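Side-chain contact in acetyltransferase (Bacillus cereus, PDB 1Y9W), which probably transfers an acyl group, most likely acetyl from acetyl-coenzyme A, to an acceptor that is not identified: residues G57-F61 with Y62-I66. Numbering follows the deposited sequence.
Sequences GTMYF and YHLHI
Tyr60 and His63 meet in an edge-to-face aromatic pair beside the turn of the hairpin of strands 51-60 and 63-71 in the mixed GNAT sheet, the imidazole directing its edge at one face of the phenol ring. Their planes stand at 83° and the centroids lie 4.8 Å apart. Tyr60 takes the cramped rotamer with CG between its backbone N and carbonyl carbon (chi1 61°), which lays the ring alongside His63 on the same face of the sheet. Phe61 and Tyr62, both with positive phi, form the two-residue turn. Beyond it the strands are antiparallel: Thr58 and His65 make a hydrogen-bonded pair, with Thr58 N to His65 O at 3.0 Å and His65 N to Thr58 O also at 3.0 Å, the latter nearly straight. Tyr60 N donates to His63 O at 3.2 Å, and Met59 CA adds a C-H...O contact to the same oxygen. On the other face, Leu64, with CG anti to its backbone N (chi1 167°), brings CD1 to 3.9 Å from Met59 CG and over Gly57 CA; Ile88 and Ala92 of helix 80-94 cover this leucine. His63 also meets the ring of His127 of the second subunit, and Pro128 of that subunit packs on Phe61. Paired backbone bonds thus fix the register at Thr58-His65, while the ring pair and the Met59-Leu64 contact tie the strands together on the two faces.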
ATOM      1  N   GLY A  57      10.914   3.629  -3.643  1.00 17.25           N
ATOM      2  CA  GLY A  57       9.559   3.720  -4.154  1.00 18.48           C
ATOM      3  C   GLY A  57       9.393   2.723  -5.277  1.00 19.72           C
ATOM      4  O   GLY A  57      10.362   2.063  -5.666  1.00 18.24           O
ATOM      5  N   THR A  58       8.172   2.584  -5.783  1.00 20.88           N
ATOM      6  CA  THR A  58       7.924   1.664  -6.888  1.00 24.34           C
ATOM      7  C   THR A  58       7.058   2.395  -7.902  1.00 24.69           C
ATOM      8  O   THR A  58       6.182   3.189  -7.527  1.00 24.97           O
ATOM      9  CB  THR A  58       7.191   0.370  -6.449  1.00 24.52           C
ATOM     10  OG1 THR A  58       5.790   0.621  -6.388  1.00 30.53           O
ATOM     11  CG2 THR A  58       7.669  -0.103  -5.076  1.00 24.54           C
ATOM     12  N   MET A  59       7.318   2.136  -9.181  1.00 23.24           N
ATOM     13  CA  MET A  59       6.581   2.770 -10.265  1.00 22.47           C
ATOM     14  C   MET A  59       5.731   1.779 -11.062  1.00 23.55           C
ATOM     15  O   MET A  59       6.096   0.614 -11.236  1.00 23.49           O
ATOM     16  CB  MET A  59       7.550   3.463 -11.229  1.00 19.62           C
ATOM     17  CG  MET A  59       8.342   4.616 -10.637  1.00 18.56           C
ATOM     18  SD  MET A  59       9.418   5.396 -11.861  1.00 14.94           S
ATOM     19  CE  MET A  59      10.789   4.265 -11.760  1.00 20.65           C
ATOM     20  N   TYR A  60       4.589   2.262 -11.535  1.00 23.87           N
ATOM     21  CA  TYR A  60       3.672   1.487 -12.364  1.00 25.40           C
ATOM     22  C   TYR A  60       2.461   2.368 -12.655  1.00 25.57           C
ATOM     23  O   TYR A  60       2.221   3.331 -11.931  1.00 25.59           O
ATOM     24  CB  TYR A  60       3.252   0.180 -11.681  1.00 26.09           C
ATOM     25  CG  TYR A  60       2.513   0.320 -10.373  1.00 26.02           C
ATOM     26  CD1 TYR A  60       3.186   0.261  -9.156  1.00 24.89           C
ATOM     27  CD2 TYR A  60       1.126   0.451 -10.352  1.00 26.85           C
ATOM     28  CE1 TYR A  60       2.489   0.319  -7.952  1.00 23.46           C
ATOM     29  CE2 TYR A  60       0.424   0.512  -9.156  1.00 24.02           C
ATOM     30  CZ  TYR A  60       1.110   0.442  -7.966  1.00 23.39           C
ATOM     31  OH  TYR A  60       0.406   0.479  -6.792  1.00 24.84           O
ATOM     32  N   PHE A  61       1.712   2.057 -13.713  1.00 25.06           N
ATOM     33  CA  PHE A  61       0.557   2.878 -14.082  1.00 23.85           C
ATOM     34  C   PHE A  61       1.038   4.301 -14.307  1.00 23.33           C
ATOM     35  O   PHE A  61       0.256   5.256 -14.278  1.00 23.45           O
ATOM     36  CB  PHE A  61      -0.487   2.886 -12.966  1.00 23.35           C
ATOM     37  CG  PHE A  61      -1.311   1.645 -12.905  1.00 23.33           C
ATOM     38  CD1 PHE A  61      -1.226   0.689 -13.911  1.00 21.83           C
ATOM     39  CD2 PHE A  61      -2.215   1.453 -11.868  1.00 22.68           C
ATOM     40  CE1 PHE A  61      -2.035  -0.438 -13.890  1.00 22.69           C
ATOM     41  CE2 PHE A  61      -3.031   0.326 -11.838  1.00 23.65           C
ATOM     42  CZ  PHE A  61      -2.943  -0.622 -12.853  1.00 22.49           C
ATOM     43  N   TYR A  62       2.340   4.421 -14.530  1.00 22.42           N
ATOM     44  CA  TYR A  62       2.990   5.705 -14.741  1.00 23.34           C
ATOM     45  C   TYR A  62       2.852   6.669 -13.571  1.00 21.41           C
ATOM     46  O   TYR A  62       2.466   7.828 -13.729  1.00 20.16           O
ATOM     47  CB  TYR A  62       2.515   6.346 -16.046  1.00 25.82           C
ATOM     48  CG  TYR A  62       3.113   5.644 -17.242  1.00 30.83           C
ATOM     49  CD1 TYR A  62       4.495   5.644 -17.454  1.00 33.01           C
ATOM     50  CD2 TYR A  62       2.311   4.923 -18.126  1.00 32.31           C
ATOM     51  CE1 TYR A  62       5.062   4.938 -18.517  1.00 34.89           C
ATOM     52  CE2 TYR A  62       2.867   4.212 -19.194  1.00 34.33           C
ATOM     53  CZ  TYR A  62       4.239   4.223 -19.383  1.00 34.77           C
ATOM     54  OH  TYR A  62       4.784   3.525 -20.435  1.00 36.61           O
ATOM     55  N   HIS A  63       3.177   6.161 -12.386  1.00 20.64           N
ATOM     56  CA  HIS A  63       3.158   6.968 -11.178  1.00 20.80           C
ATOM     57  C   HIS A  63       4.210   6.409 -10.237  1.00 19.71           C
ATOM     58  O   HIS A  63       4.592   5.239 -10.338  1.00 19.98           O
ATOM     59  CB  HIS A  63       1.782   6.923 -10.499  1.00 21.80           C
ATOM     60  CG  HIS A  63       1.652   5.857  -9.455  1.00 20.69           C
ATOM     61  ND1 HIS A  63       1.439   6.143  -8.124  1.00 23.29           N
ATOM     62  CD2 HIS A  63       1.705   4.508  -9.545  1.00 20.72           C
ATOM     63  CE1 HIS A  63       1.364   5.015  -7.439  1.00 21.42           C
ATOM     64  NE2 HIS A  63       1.523   4.009  -8.278  1.00 22.70           N
ATOM     65  N   LEU A  64       4.679   7.257  -9.333  1.00 18.80           N
ATOM     66  CA  LEU A  64       5.659   6.851  -8.342  1.00 18.70           C
ATOM     67  C   LEU A  64       5.034   6.843  -6.948  1.00 19.45           C
ATOM     68  O   LEU A  64       4.431   7.830  -6.519  1.00 19.91           O
ATOM     69  CB  LEU A  64       6.849   7.812  -8.331  1.00 16.20           C
ATOM     70  CG  LEU A  64       7.758   7.633  -7.107  1.00 16.75           C
ATOM     71  CD1 LEU A  64       8.417   6.264  -7.150  1.00 15.60           C
ATOM     72  CD2 LEU A  64       8.805   8.735  -7.061  1.00 14.52           C
ATOM     73  N   HIS A  65       5.146   5.723  -6.246  1.00 19.06           N
ATOM     74  CA  HIS A  65       4.636   5.680  -4.890  1.00 18.41           C
ATOM     75  C   HIS A  65       5.870   5.592  -4.024  1.00 17.87           C
ATOM     76  O   HIS A  65       6.670   4.669  -4.182  1.00 16.79           O
ATOM     77  CB  HIS A  65       3.744   4.462  -4.635  1.00 19.45           C
ATOM     78  CG  HIS A  65       3.270   4.369  -3.216  1.00 22.25           C
ATOM     79  ND1 HIS A  65       4.035   3.817  -2.209  1.00 23.84           N
ATOM     80  CD2 HIS A  65       2.150   4.841  -2.617  1.00 23.75           C
ATOM     81  CE1 HIS A  65       3.409   3.956  -1.053  1.00 23.98           C
ATOM     82  NE2 HIS A  65       2.262   4.575  -1.272  1.00 24.30           N
ATOM     83  N   ILE A  66       6.047   6.563  -3.139  1.00 16.68           N
ATOM     84  CA  ILE A  66       7.202   6.554  -2.255  1.00 18.14           C
ATOM     85  C   ILE A  66       6.883   5.677  -1.052  1.00 18.22           C
ATOM     86  O   ILE A  66       5.989   5.980  -0.268  1.00 18.32           O
ATOM     87  CB  ILE A  66       7.569   7.973  -1.795  1.00 18.59           C
ATOM     88  CG1 ILE A  66       7.946   8.820  -3.014  1.00 16.96           C
ATOM     89  CG2 ILE A  66       8.744   7.915  -0.817  1.00 19.05           C
ATOM     90  CD1 ILE A  66       8.291  10.244  -2.682  1.00 18.32           C
TER